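Local coordinates for oxalate--CoA ligase (Arabidopsis thaliana, PDB 5IE2), which belongs to the ANL superfamily of AMP-binding enzymes, with a large N-terminal part and a smaller C-terminal domain, and holds ATP in this model, at residues Glu11-Lys16 with Leu31-Leu36; Val70-Ala75 with Ser138-Ser143; Ser205-Leu210 with Thr243-Asp248; Ile424-Val429 with Lys482-Val487. All coordinates share one frame; numbering follows the deposited sequence.

Interaction 1 of 4, residues Glu11-Lys16 with Leu31-Leu36; sequences ENVAKK and LTHARL
V13 lays a methyl group over the imidazole of H33 where helix 6-16, the first helix of this ANL-superfamily enzyme, meets the beta-to-alpha turn joining strand 29-32 to helix 33-50. The main interaction is CH-pi. V13 CG1 stands 3.9 Å from the centroid of the H33 ring and 28° off its normal, over the face but shifted toward one side: the nearest ring atom to V13 CG1 is H33 ND1, at 3.6 Å. With CG1 anti to the backbone N (chi1 171°), this branch goes to the ring and leaves CG2 farther from it.

Plain packing comes next. The small side chain of A14 lets the two backbones approach until A14 CA and H33 CA are 5.1 Å apart, and A14 CB rests 3.9 Å from H33 O. H37, one helical turn on from H33, also touches A14.

Polar bonds are found around this apolar junction. H33 NE2 is hydrogen-bonded to A230 O, just ahead of strand 231-234, which should limit rotation of the ring that V13 covers. On the other helix, K15 NZ reaches E11 OE2 in a weak salt bridge. The start of helix 33-50 is capped by its own neighbour: T32, in the N-cap position, takes the N-H of R35 onto OG1 at 3.1 Å, with an N-H...O angle of 160°.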
loop_
_atom_site.group_PDB
_atom_site.type_symbol
_atom_site.label_atom_id
_atom_site.label_comp_id
_atom_site.label_asym_id
_atom_site.label_seq_id
_atom_site.Cartn_x
_atom_site.Cartn_y
_atom_site.Cartn_z
ATOM N N GLU A 11 -15.357 10.835 -13.346
ATOM C CA GLU A 11 -16.508 11.517 -13.959
ATOM C C GLU A 11 -17.335 10.537 -14.818
ATOM O O GLU A 11 -18.590 10.513 -14.767
ATOM C CB GLU A 11 -16.065 12.699 -14.841
ATOM C CG GLU A 11 -17.235 13.369 -15.488
ATOM C CD GLU A 11 -16.884 14.562 -16.354
ATOM O OE1 GLU A 11 -15.723 14.664 -16.797
ATOM O OE2 GLU A 11 -17.808 15.378 -16.618
ATOM N N ASN A 12 -16.638 9.773 -15.671
ATOM C CA ASN A 12 -17.338 8.753 -16.498
ATOM C C ASN A 12 -18.081 7.723 -15.641
ATOM O O ASN A 12 -19.200 7.343 -15.942
ATOM C CB ASN A 12 -16.354 8.001 -17.415
ATOM C CG ASN A 12 -15.769 8.888 -18.473
ATOM O OD1 ASN A 12 -16.319 9.978 -18.772
ATOM N ND2 ASN A 12 -14.651 8.445 -19.066
ATOM N N VAL A 13 -17.438 7.282 -14.555
ATOM C CA VAL A 13 -18.067 6.354 -13.628
ATOM C C VAL A 13 -19.351 6.936 -13.038
ATOM O O VAL A 13 -20.371 6.241 -12.987
ATOM C CB VAL A 13 -17.115 5.952 -12.450
ATOM C CG1 VAL A 13 -17.899 5.137 -11.342
ATOM C CG2 VAL A 13 -16.016 5.043 -12.965
ATOM N N ALA A 14 -19.292 8.187 -12.600
ATOM C CA ALA A 14 -20.468 8.795 -11.944
ATOM C C ALA A 14 -21.618 8.906 -12.937
ATOM O O ALA A 14 -22.792 8.653 -12.593
ATOM C CB ALA A 14 -20.135 10.155 -11.381
ATOM N N LYS A 15 -21.291 9.306 -14.161
ATOM C CA LYS A 15 -22.325 9.332 -15.195
ATOM C C LYS A 15 -22.923 7.971 -15.554
ATOM O O LYS A 15 -24.143 7.874 -15.850
ATOM C CB LYS A 15 -21.742 9.985 -16.463
ATOM C CG LYS A 15 -21.643 11.498 -16.303
ATOM C CD LYS A 15 -21.004 12.118 -17.556
ATOM C CE LYS A 15 -20.855 13.635 -17.413
ATOM N NZ LYS A 15 -20.119 14.237 -18.597
ATOM N N LYS A 16 -22.102 6.925 -15.577
ATOM C CA LYS A 16 -22.626 5.605 -15.928
ATOM C C LYS A 16 -23.409 4.897 -14.786
ATOM O O LYS A 16 -24.371 4.161 -15.046
ATOM C CB LYS A 16 -21.477 4.696 -16.393
ATOM C CG LYS A 16 -21.996 3.410 -17.035
ATOM C CD LYS A 16 -20.840 2.611 -17.578
ATOM C CE LYS A 16 -21.321 1.319 -18.252
ATOM N NZ LYS A 16 -20.124 0.594 -18.768
ATOM N N LEU A 31 -22.803 6.868 0.552
ATOM C CA LEU A 31 -22.846 7.823 -0.561
ATOM C C LEU A 31 -22.913 7.070 -1.873
ATOM O O LEU A 31 -22.178 6.116 -2.052
ATOM C CB LEU A 31 -21.598 8.710 -0.565
ATOM C CG LEU A 31 -21.524 9.858 0.473
ATOM C CD1 LEU A 31 -21.682 9.380 1.879
ATOM C CD2 LEU A 31 -20.151 10.534 0.324
ATOM N N THR A 32 -23.763 7.514 -2.792
ATOM C CA THR A 32 -23.716 6.999 -4.170
ATOM C C THR A 32 -22.584 7.661 -5.003
ATOM O O THR A 32 -22.000 8.646 -4.585
ATOM C CB THR A 32 -25.021 7.270 -4.917
ATOM O OG1 THR A 32 -25.186 8.691 -5.003
ATOM C CG2 THR A 32 -26.225 6.634 -4.213
ATOM N N HIS A 33 -22.310 7.117 -6.180
ATOM C CA HIS A 33 -21.308 7.730 -7.059
ATOM C C HIS A 33 -21.715 9.137 -7.468
ATOM O O HIS A 33 -20.865 10.012 -7.510
ATOM C CB HIS A 33 -21.062 6.830 -8.298
ATOM C CG HIS A 33 -20.144 5.678 -7.975
ATOM N ND1 HIS A 33 -18.776 5.823 -7.962
ATOM C CD2 HIS A 33 -20.393 4.407 -7.567
ATOM C CE1 HIS A 33 -18.218 4.689 -7.574
ATOM N NE2 HIS A 33 -19.172 3.803 -7.360
ATOM N N ALA A 34 -22.992 9.390 -7.774
ATOM C CA ALA A 34 -23.350 10.755 -8.162
ATOM C C ALA A 34 -23.212 11.741 -7.008
ATOM O O ALA A 34 -22.774 12.898 -7.177
ATOM C CB ALA A 34 -24.822 10.840 -8.767
ATOM N N ARG A 35 -23.614 11.296 -5.817
ATOM C CA ARG A 35 -23.532 12.168 -4.672
ATOM C C ARG A 35 -22.054 12.493 -4.352
ATOM O O ARG A 35 -21.684 13.633 -4.041
ATOM C CB ARG A 35 -24.207 11.487 -3.483
ATOM C CG ARG A 35 -23.931 12.181 -2.189
ATOM C CD ARG A 35 -24.585 13.594 -2.046
ATOM N NE ARG A 35 -24.442 14.023 -0.637
ATOM C CZ ARG A 35 -24.620 15.276 -0.202
ATOM N NH1 ARG A 35 -24.989 16.234 -1.070
ATOM N NH2 ARG A 35 -24.443 15.569 1.094
ATOM N N LEU A 36 -21.234 11.458 -4.386
ATOM C CA LEU A 36 -19.803 11.645 -4.058
ATOM C C LEU A 36 -19.174 12.572 -5.095
ATOM O O LEU A 36 -18.411 13.498 -4.764
ATOM C CB LEU A 36 -19.129 10.273 -4.017
ATOM C CG LEU A 36 -17.596 10.298 -3.900
ATOM C CD1 LEU A 36 -17.192 11.056 -2.652
ATOM C CD2 LEU A 36 -17.023 8.833 -3.928
#

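Interaction 2 of 4, residues Val70-Ala75 with Ser138-Ser143; sequences VIMFLA and SDLVLS
L140 is the hub of this contact, its two methyls splitting between I71 and M72 of helix 67-78. Its CG stands anti to the backbone N (chi1 -177°), which carries the fork toward the helix. One branch, L140 CD1, meets I71 tip to tip: I71 CG2 is 3.8 Å away, and I71 CD1 and CB follow closely, so this methyl settles against the body of the isoleucine. The other branch, L140 CD2, lies 3.7 Å from M72 SD, with the two side chains passing at a slant.

M72 is the second main residue. Its chain does not run out straight but folds at both chi2 (-40°) and chi3 (-66°), and this bend swings the thioether toward the strand. The sulfur serves L140, and the terminal methyl goes further, M72 CE ending 3.8 Å from L142 CD2, again tip to tip. M72 SD is also within 4.0 Å of L142 CD2, so sulfur and methyl both touch that leucine branch.

L140 and L142 can share the helix because they are two residues apart in extended chain and direct their side chains to the same side. A131, on the neighbouring strand 127-132, touches M72 and both leucines. The whole contact is buried and apolar. It is ordinary alpha/beta packing: helix 67-78, the crossover helix between parallel strands 58-61 and 82-85, lies against the edge of a mixed sheet where strand 141-142 runs antiparallel to strand 127-132.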
loop_
_atom_site.group_PDB
_atom_site.type_symbol
_atom_site.label_atom_id
_atom_site.label_comp_id
_atom_site.label_asym_id
_atom_site.label_seq_id
_atom_site.Cartn_x
_atom_site.Cartn_y
_atom_site.Cartn_z
ATOM N N VAL A 70 -11.536 11.089 1.921
ATOM C CA VAL A 70 -11.785 10.680 0.525
ATOM C C VAL A 70 -12.234 11.871 -0.328
ATOM O O VAL A 70 -11.698 12.132 -1.436
ATOM C CB VAL A 70 -12.839 9.556 0.436
ATOM C CG1 VAL A 70 -13.161 9.224 -1.038
ATOM C CG2 VAL A 70 -12.327 8.286 1.155
ATOM N N ILE A 71 -13.247 12.579 0.191
ATOM C CA ILE A 71 -13.774 13.701 -0.568
ATOM C C ILE A 71 -12.693 14.739 -0.806
ATOM O O ILE A 71 -12.556 15.244 -1.926
ATOM C CB ILE A 71 -14.971 14.363 0.147
ATOM C CG1 ILE A 71 -16.125 13.351 0.240
ATOM C CG2 ILE A 71 -15.401 15.706 -0.659
ATOM C CD1 ILE A 71 -17.270 13.756 1.212
ATOM N N MET A 72 -11.940 15.106 0.231
ATOM C CA MET A 72 -10.952 16.181 0.051
ATOM C C MET A 72 -9.744 15.761 -0.790
ATOM O O MET A 72 -9.190 16.570 -1.545
ATOM C CB MET A 72 -10.470 16.716 1.412
ATOM C CG MET A 72 -11.590 17.549 2.189
ATOM S SD MET A 72 -12.571 18.640 1.100
ATOM C CE MET A 72 -11.331 19.847 0.531
ATOM N N PHE A 73 -9.343 14.494 -0.690
ATOM C CA PHE A 73 -8.281 13.966 -1.571
ATOM C C PHE A 73 -8.654 14.168 -3.046
ATOM O O PHE A 73 -7.851 14.720 -3.858
ATOM C CB PHE A 73 -8.032 12.481 -1.285
ATOM C CG PHE A 73 -6.984 11.864 -2.178
ATOM C CD1 PHE A 73 -5.632 11.984 -1.835
ATOM C CD2 PHE A 73 -7.346 11.185 -3.318
ATOM C CE1 PHE A 73 -4.631 11.405 -2.662
ATOM C CE2 PHE A 73 -6.367 10.605 -4.156
ATOM C CZ PHE A 73 -5.011 10.738 -3.818
ATOM N N LEU A 74 -9.877 13.742 -3.376
ATOM C CA LEU A 74 -10.292 13.845 -4.783
ATOM C C LEU A 74 -10.601 15.290 -5.188
ATOM O O LEU A 74 -10.460 15.626 -6.374
ATOM C CB LEU A 74 -11.521 12.964 -5.030
ATOM C CG LEU A 74 -11.125 11.470 -4.942
ATOM C CD1 LEU A 74 -12.341 10.541 -4.979
ATOM C CD2 LEU A 74 -10.100 11.057 -6.118
ATOM N N ALA A 75 -11.053 16.128 -4.225
ATOM C CA ALA A 75 -11.314 17.569 -4.529
ATOM C C ALA A 75 -10.004 18.293 -4.815
ATOM O O ALA A 75 -9.933 19.135 -5.707
ATOM C CB ALA A 75 -12.066 18.272 -3.379
ATOM N N SER A 138 -26.522 18.422 2.724
ATOM C CA SER A 138 -25.586 19.549 2.782
ATOM C C SER A 138 -24.263 19.254 2.094
ATOM O O SER A 138 -23.818 18.123 2.113
ATOM C CB SER A 138 -25.278 19.914 4.254
ATOM O OG SER A 138 -26.475 20.270 4.915
ATOM N N ASP A 139 -23.627 20.279 1.541
ATOM C CA ASP A 139 -22.277 20.122 0.985
ATOM C C ASP A 139 -21.289 19.870 2.116
ATOM O O ASP A 139 -21.564 20.147 3.277
ATOM C CB ASP A 139 -21.820 21.344 0.229
ATOM C CG ASP A 139 -22.691 21.660 -0.964
ATOM O OD1 ASP A 139 -23.536 20.792 -1.333
ATOM O OD2 ASP A 139 -22.472 22.757 -1.559
ATOM N N LEU A 140 -20.097 19.427 1.763
ATOM C CA LEU A 140 -19.045 19.313 2.762
ATOM C C LEU A 140 -18.721 20.719 3.305
ATOM O O LEU A 140 -18.607 21.694 2.532
ATOM C CB LEU A 140 -17.812 18.644 2.137
ATOM C CG LEU A 140 -16.641 18.395 3.074
ATOM C CD1 LEU A 140 -15.990 17.056 2.796
ATOM C CD2 LEU A 140 -15.668 19.562 2.858
ATOM N N VAL A 141 -18.576 20.831 4.621
ATOM C CA VAL A 141 -18.313 22.153 5.211
ATOM C C VAL A 141 -16.842 22.395 5.373
ATOM O O VAL A 141 -16.208 21.634 6.105
ATOM C CB VAL A 141 -18.921 22.285 6.609
ATOM C CG1 VAL A 141 -18.610 23.678 7.193
ATOM C CG2 VAL A 141 -20.443 21.980 6.551
ATOM N N LEU A 142 -16.333 23.446 4.735
ATOM C CA LEU A 142 -14.937 23.849 4.892
ATOM C C LEU A 142 -14.844 25.114 5.716
ATOM O O LEU A 142 -15.660 26.015 5.536
ATOM C CB LEU A 142 -14.288 24.086 3.543
ATOM C CG LEU A 142 -14.063 22.798 2.737
ATOM C CD1 LEU A 142 -13.755 23.237 1.292
ATOM C CD2 LEU A 142 -12.867 21.951 3.293
ATOM N N SER A 143 -13.840 25.209 6.580
ATOM C CA SER A 143 -13.725 26.354 7.489
ATOM C C SER A 143 -13.052 27.555 6.822
ATOM O O SER A 143 -12.248 28.238 7.421
ATOM C CB SER A 143 -12.944 25.965 8.721
ATOM O OG SER A 143 -11.580 25.723 8.382
#

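Interaction 3 of 4, residues Ser205-Leu210 with Thr243-Asp248; sequences STVIVL and TTFWPD
V207 and V209 direct their side chains at helix 242-251, where F245 and D248 receive them, and the two valines adopt different conformations. V207 has CG1 anti to the backbone N (chi1 170°). That puts CG1 at the edge of the F245 ring, near its plane and 4.3 Å from F245 CD1, while CG2 turns to the helix backbone, 3.9 Å from both D248 C and D248 CB.

V209 is rotated otherwise, at chi1 -61°, with CG1 beside its backbone N and CG2 between N and the carbonyl carbon. Its CG1 presses against the same phenyl ring, 3.4 Å from F245 CE1 and 3.5 Å from F245 CD1, a tight fit for carbon atoms. F245 itself extends from the helix at chi1 177°, which brings its ring out between the valines and its neighbour W246. There F245 CE2 lies over the centre of the indole, 3.6 Å above its plane. D248 contributes CB and backbone to V207, whereas its carboxylate atom OD1 is hydrogen-bonded to S26 OG.

Around the site, the F245 ring packs edge-to-face with Y257 of strand 256-259 and touches I267 of helix 261-273. Strand 205-207 is outermost in its mixed sheet, next to strand 231-234. V207 looks toward helix 242-251, while the preceding residue, T206, touches S225 of helix 215-227.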
loop_
_atom_site.group_PDB
_atom_site.type_symbol
_atom_site.label_atom_id
_atom_site.label_comp_id
_atom_site.label_asym_id
_atom_site.label_seq_id
_atom_site.Cartn_x
_atom_site.Cartn_y
_atom_site.Cartn_z
ATOM N N SER A 205 -17.314 -4.838 -3.900
ATOM C CA SER A 205 -17.444 -4.120 -2.667
ATOM C C SER A 205 -16.305 -4.548 -1.760
ATOM O O SER A 205 -15.988 -5.737 -1.719
ATOM C CB SER A 205 -18.796 -4.462 -2.011
ATOM O OG SER A 205 -18.800 -4.040 -0.665
ATOM N N THR A 206 -15.711 -3.605 -1.030
ATOM C CA THR A 206 -14.619 -3.975 -0.109
ATOM C C THR A 206 -14.618 -3.117 1.143
ATOM O O THR A 206 -15.278 -2.053 1.207
ATOM C CB THR A 206 -13.212 -3.888 -0.806
ATOM O OG1 THR A 206 -12.277 -4.582 0.013
ATOM C CG2 THR A 206 -12.744 -2.442 -0.949
ATOM N N VAL A 207 -13.885 -3.587 2.167
ATOM C CA VAL A 207 -13.675 -2.824 3.400
ATOM C C VAL A 207 -12.194 -2.462 3.451
ATOM O O VAL A 207 -11.367 -3.347 3.277
ATOM C CB VAL A 207 -14.049 -3.646 4.663
ATOM C CG1 VAL A 207 -13.592 -2.920 5.964
ATOM C CG2 VAL A 207 -15.587 -3.937 4.658
ATOM N N ILE A 208 -11.893 -1.189 3.666
ATOM C CA ILE A 208 -10.504 -0.693 3.747
ATOM C C ILE A 208 -9.909 -1.032 5.120
ATOM O O ILE A 208 -10.452 -0.616 6.168
ATOM C CB ILE A 208 -10.431 0.837 3.549
ATOM C CG1 ILE A 208 -11.061 1.239 2.209
ATOM C CG2 ILE A 208 -8.947 1.323 3.686
ATOM C CD1 ILE A 208 -10.279 0.723 1.011
ATOM N N VAL A 209 -8.783 -1.760 5.113
ATOM C CA VAL A 209 -8.128 -2.159 6.343
ATOM C C VAL A 209 -6.681 -1.660 6.411
ATOM O O VAL A 209 -5.906 -2.090 7.297
ATOM C CB VAL A 209 -8.131 -3.709 6.528
ATOM C CG1 VAL A 209 -9.625 -4.247 6.608
ATOM C CG2 VAL A 209 -7.330 -4.433 5.395
ATOM N N LEU A 210 -6.320 -0.747 5.508
ATOM C CA LEU A 210 -4.963 -0.200 5.497
ATOM C C LEU A 210 -4.997 1.317 5.510
ATOM O O LEU A 210 -5.951 1.880 4.984
ATOM C CB LEU A 210 -4.221 -0.651 4.201
ATOM C CG LEU A 210 -4.019 -2.171 3.977
ATOM C CD1 LEU A 210 -3.466 -2.431 2.570
ATOM C CD2 LEU A 210 -3.045 -2.766 5.024
ATOM N N THR A 243 -12.022 -6.875 15.244
ATOM C CA THR A 243 -13.328 -7.282 15.760
ATOM C C THR A 243 -14.463 -6.826 14.859
ATOM O O THR A 243 -15.499 -7.476 14.820
ATOM C CB THR A 243 -13.545 -6.769 17.212
ATOM O OG1 THR A 243 -13.552 -5.345 17.233
ATOM C CG2 THR A 243 -12.424 -7.202 18.041
ATOM N N THR A 244 -14.322 -5.706 14.152
ATOM C CA THR A 244 -15.444 -5.276 13.319
ATOM C C THR A 244 -15.292 -5.644 11.845
ATOM O O THR A 244 -16.203 -5.393 11.069
ATOM C CB THR A 244 -15.663 -3.764 13.381
ATOM O OG1 THR A 244 -14.498 -3.093 12.886
ATOM C CG2 THR A 244 -15.965 -3.323 14.847
ATOM N N PHE A 245 -14.138 -6.211 11.479
ATOM C CA PHE A 245 -13.828 -6.495 10.055
ATOM C C PHE A 245 -14.895 -7.347 9.384
ATOM O O PHE A 245 -15.477 -6.929 8.368
ATOM C CB PHE A 245 -12.451 -7.182 9.937
ATOM C CG PHE A 245 -12.099 -7.567 8.527
ATOM C CD1 PHE A 245 -12.038 -6.577 7.547
ATOM C CD2 PHE A 245 -11.879 -8.896 8.173
ATOM C CE1 PHE A 245 -11.726 -6.889 6.215
ATOM C CE2 PHE A 245 -11.565 -9.228 6.823
ATOM C CZ PHE A 245 -11.499 -8.219 5.856
ATOM N N TRP A 246 -15.144 -8.560 9.903
ATOM C CA TRP A 246 -16.068 -9.440 9.224
ATOM C C TRP A 246 -17.504 -8.957 9.345
ATOM O O TRP A 246 -18.241 -9.108 8.388
ATOM C CB TRP A 246 -15.951 -10.888 9.720
ATOM C CG TRP A 246 -14.657 -11.546 9.169
ATOM C CD1 TRP A 246 -13.572 -11.939 9.894
ATOM C CD2 TRP A 246 -14.355 -11.837 7.798
ATOM N NE1 TRP A 246 -12.601 -12.463 9.066
ATOM C CE2 TRP A 246 -13.055 -12.403 7.769
ATOM C CE3 TRP A 246 -15.060 -11.686 6.595
ATOM C CZ2 TRP A 246 -12.451 -12.832 6.582
ATOM C CZ3 TRP A 246 -14.453 -12.092 5.403
ATOM C CH2 TRP A 246 -13.159 -12.671 5.407
ATOM N N PRO A 247 -17.894 -8.384 10.502
ATOM C CA PRO A 247 -19.253 -7.795 10.471
ATOM C C PRO A 247 -19.459 -6.733 9.381
ATOM O O PRO A 247 -20.535 -6.703 8.755
ATOM C CB PRO A 247 -19.393 -7.199 11.863
ATOM C CG PRO A 247 -18.627 -8.182 12.726
ATOM C CD PRO A 247 -17.402 -8.519 11.896
ATOM N N ASP A 248 -18.452 -5.883 9.166
ATOM C CA ASP A 248 -18.519 -4.897 8.079
ATOM C C ASP A 248 -18.510 -5.551 6.701
ATOM O O ASP A 248 -19.249 -5.114 5.808
ATOM C CB ASP A 248 -17.372 -3.893 8.174
ATOM C CG ASP A 248 -17.603 -2.812 9.249
ATOM O OD1 ASP A 248 -18.756 -2.697 9.748
ATOM O OD2 ASP A 248 -16.634 -2.088 9.589
#

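Interaction 4 of 4, residues Ile424-Val429 with Lys482-Val487; sequences IEVDAV and KVPKRV
K482 and E425 form a salt bridge inside the small C-terminal domain of the ANL fold, joining helix 423-430 to the loop that leads from helix 467-477 into strand 487-489. Starting at K482, the lysine runs out fully extended, and the glutamate, also extended, meets it at roughly a right angle. K482 NZ donates to E425 OE1 at 2.9 Å, on the syn side of that oxygen and 19° out of the carboxylate plane. A second, weak bond of 3.1 Å links K482 NZ to E425 OE2, so the ammonium group favours OE1 and leans on OE2 only weakly. The aliphatic end of the lysine follows: K482 CE is 3.7 Å from E425 OE1. The backbone of the same residue also takes part, K482 O lying 3.7 Å from V426 CG2.

V483 points away from the helix and packs on C474 of helix 467-477. At P484 the loop turns back to V426, and the two side chains meet tip to tip. V426 is set for this with CG1 anti to the backbone N (chi1 177°), so one methyl serves the proline ring and the other the K482 carbonyl. Strand 450-459 backs the pair, I453 touching V426 and C455 touching P484. The E425 side chain lies about 11 Å from the bound ATP, and the contact is packing within the C-terminal domain. Its apolar half comes down to V426 CG1 resting 3.9 Å from P484 CG and 4.1 Å from P484 CD.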
loop_
_atom_site.group_PDB
_atom_site.type_symbol
_atom_site.label_atom_id
_atom_site.label_comp_id
_atom_site.label_asym_id
_atom_site.label_seq_id
_atom_site.Cartn_x
_atom_site.Cartn_y
_atom_site.Cartn_z
ATOM N N ILE A 424 13.615 -13.517 2.818
ATOM C CA ILE A 424 12.241 -13.934 2.436
ATOM C C ILE A 424 12.047 -15.453 2.595
ATOM O O ILE A 424 11.066 -15.945 3.209
ATOM C CB ILE A 424 11.955 -13.536 0.941
ATOM C CG1 ILE A 424 11.767 -12.028 0.853
ATOM C CG2 ILE A 424 10.705 -14.271 0.363
ATOM C CD1 ILE A 424 11.421 -11.565 -0.567
ATOM N N GLU A 425 12.998 -16.191 2.024
ATOM C CA GLU A 425 12.931 -17.661 2.026
ATOM C C GLU A 425 12.938 -18.201 3.470
ATOM O O GLU A 425 12.148 -19.121 3.881
ATOM C CB GLU A 425 14.105 -18.270 1.237
ATOM C CG GLU A 425 14.050 -19.791 1.173
ATOM C CD GLU A 425 15.254 -20.471 0.474
ATOM O OE1 GLU A 425 16.267 -19.807 0.161
ATOM O OE2 GLU A 425 15.173 -21.709 0.273
ATOM N N VAL A 426 13.868 -17.654 4.251
ATOM C CA VAL A 426 14.010 -18.139 5.635
ATOM C C VAL A 426 12.772 -17.757 6.471
ATOM O O VAL A 426 12.275 -18.605 7.230
ATOM C CB VAL A 426 15.306 -17.611 6.290
ATOM C CG1 VAL A 426 15.414 -18.050 7.747
ATOM C CG2 VAL A 426 16.514 -18.092 5.541
ATOM N N ASP A 427 12.237 -16.531 6.301
ATOM C CA ASP A 427 10.997 -16.122 7.000
ATOM C C ASP A 427 9.865 -17.109 6.764
ATOM O O ASP A 427 9.058 -17.435 7.680
ATOM C CB ASP A 427 10.441 -14.762 6.513
ATOM C CG ASP A 427 11.273 -13.560 6.921
ATOM O OD1 ASP A 427 12.228 -13.710 7.692
ATOM O OD2 ASP A 427 10.940 -12.420 6.469
ATOM N N ALA A 428 9.750 -17.489 5.490
ATOM C CA ALA A 428 8.680 -18.404 5.110
ATOM C C ALA A 428 8.850 -19.721 5.884
ATOM O O ALA A 428 7.873 -20.329 6.313
ATOM C CB ALA A 428 8.686 -18.658 3.601
ATOM N N VAL A 429 10.087 -20.160 6.047
ATOM C CA VAL A 429 10.262 -21.400 6.845
ATOM C C VAL A 429 9.907 -21.178 8.324
ATOM O O VAL A 429 9.249 -22.020 8.951
ATOM C CB VAL A 429 11.712 -21.963 6.704
ATOM C CG1 VAL A 429 12.048 -22.979 7.836
ATOM C CG2 VAL A 429 11.937 -22.600 5.282
ATOM N N LYS A 482 22.023 -21.587 5.361
ATOM C CA LYS A 482 20.941 -20.625 5.459
ATOM C C LYS A 482 20.322 -20.525 6.861
ATOM O O LYS A 482 19.508 -19.643 7.141
ATOM C CB LYS A 482 19.808 -20.967 4.472
ATOM C CG LYS A 482 20.251 -21.067 3.019
ATOM C CD LYS A 482 19.022 -21.393 2.131
ATOM C CE LYS A 482 19.451 -21.549 0.684
ATOM N NZ LYS A 482 18.239 -21.960 -0.051
ATOM N N VAL A 483 20.717 -21.443 7.734
ATOM C CA VAL A 483 20.089 -21.546 9.058
ATOM C C VAL A 483 20.514 -20.390 9.985
ATOM O O VAL A 483 21.706 -20.202 10.164
ATOM C CB VAL A 483 20.477 -22.883 9.711
ATOM C CG1 VAL A 483 19.770 -23.052 11.086
ATOM C CG2 VAL A 483 20.086 -24.005 8.796
ATOM N N PRO A 484 19.552 -19.651 10.575
ATOM C CA PRO A 484 19.908 -18.553 11.493
ATOM C C PRO A 484 20.857 -19.059 12.613
ATOM O O PRO A 484 20.613 -20.088 13.253
ATOM C CB PRO A 484 18.562 -18.096 12.066
ATOM C CG PRO A 484 17.530 -18.490 10.988
ATOM C CD PRO A 484 18.093 -19.775 10.377
ATOM N N LYS A 485 21.956 -18.358 12.799
ATOM C CA LYS A 485 22.940 -18.773 13.797
ATOM C C LYS A 485 22.464 -18.375 15.205
ATOM O O LYS A 485 22.824 -19.021 16.207
ATOM C CB LYS A 485 24.309 -18.145 13.495
ATOM C CG LYS A 485 25.494 -18.823 14.215
ATOM C CD LYS A 485 25.629 -20.265 13.732
ATOM C CE LYS A 485 26.516 -21.125 14.623
ATOM N NZ LYS A 485 26.161 -22.574 14.465
ATOM N N ARG A 486 21.642 -17.329 15.266
ATOM C CA ARG A 486 21.026 -16.908 16.508
ATOM C C ARG A 486 19.535 -16.665 16.302
ATOM O O ARG A 486 19.119 -16.155 15.234
ATOM C CB ARG A 486 21.721 -15.648 17.026
ATOM C CG ARG A 486 23.107 -15.952 17.626
ATOM C CD ARG A 486 23.794 -14.683 18.099
ATOM N NE ARG A 486 23.545 -14.452 19.525
ATOM C CZ ARG A 486 23.728 -13.286 20.143
ATOM N NH1 ARG A 486 24.144 -12.217 19.457
ATOM N NH2 ARG A 486 23.469 -13.184 21.446
ATOM N N VAL A 487 18.747 -17.068 17.305
ATOM C CA VAL A 487 17.288 -16.880 17.338
ATOM C C VAL A 487 16.908 -16.043 18.561
ATOM O O VAL A 487 17.103 -16.496 19.692
ATOM C CB VAL A 487 16.537 -18.240 17.416
ATOM C CG1 VAL A 487 14.991 -18.051 17.566
ATOM C CG2 VAL A 487 16.915 -19.153 16.247
#

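From the N terminus, interaction 1 closes a short loop of 14 residues, folding helix 6-16 onto the start of helix 33-50. Interaction 2 then spans 62 residues, bringing the edge strand 141-142 of a five-stranded sheet to helix 67-78. Interaction 3 closes a 32-residue loop, tying edge strand 205-207 to helix 242-251; interaction 4 closes one of 52, tying helix 423-430 to the loop before strand 487-489. All four are in series, so none nests or crosses. Interactions 1 and 2 nevertheless touch: R35 NH2 approaches S138 O in a probable hydrogen bond, and L36 packs on I71. Interactions 1 and 3 reach the same four-stranded sheet at its two outermost strands. Interaction 4 stands apart, its centre about 33 Å from that of interaction 3.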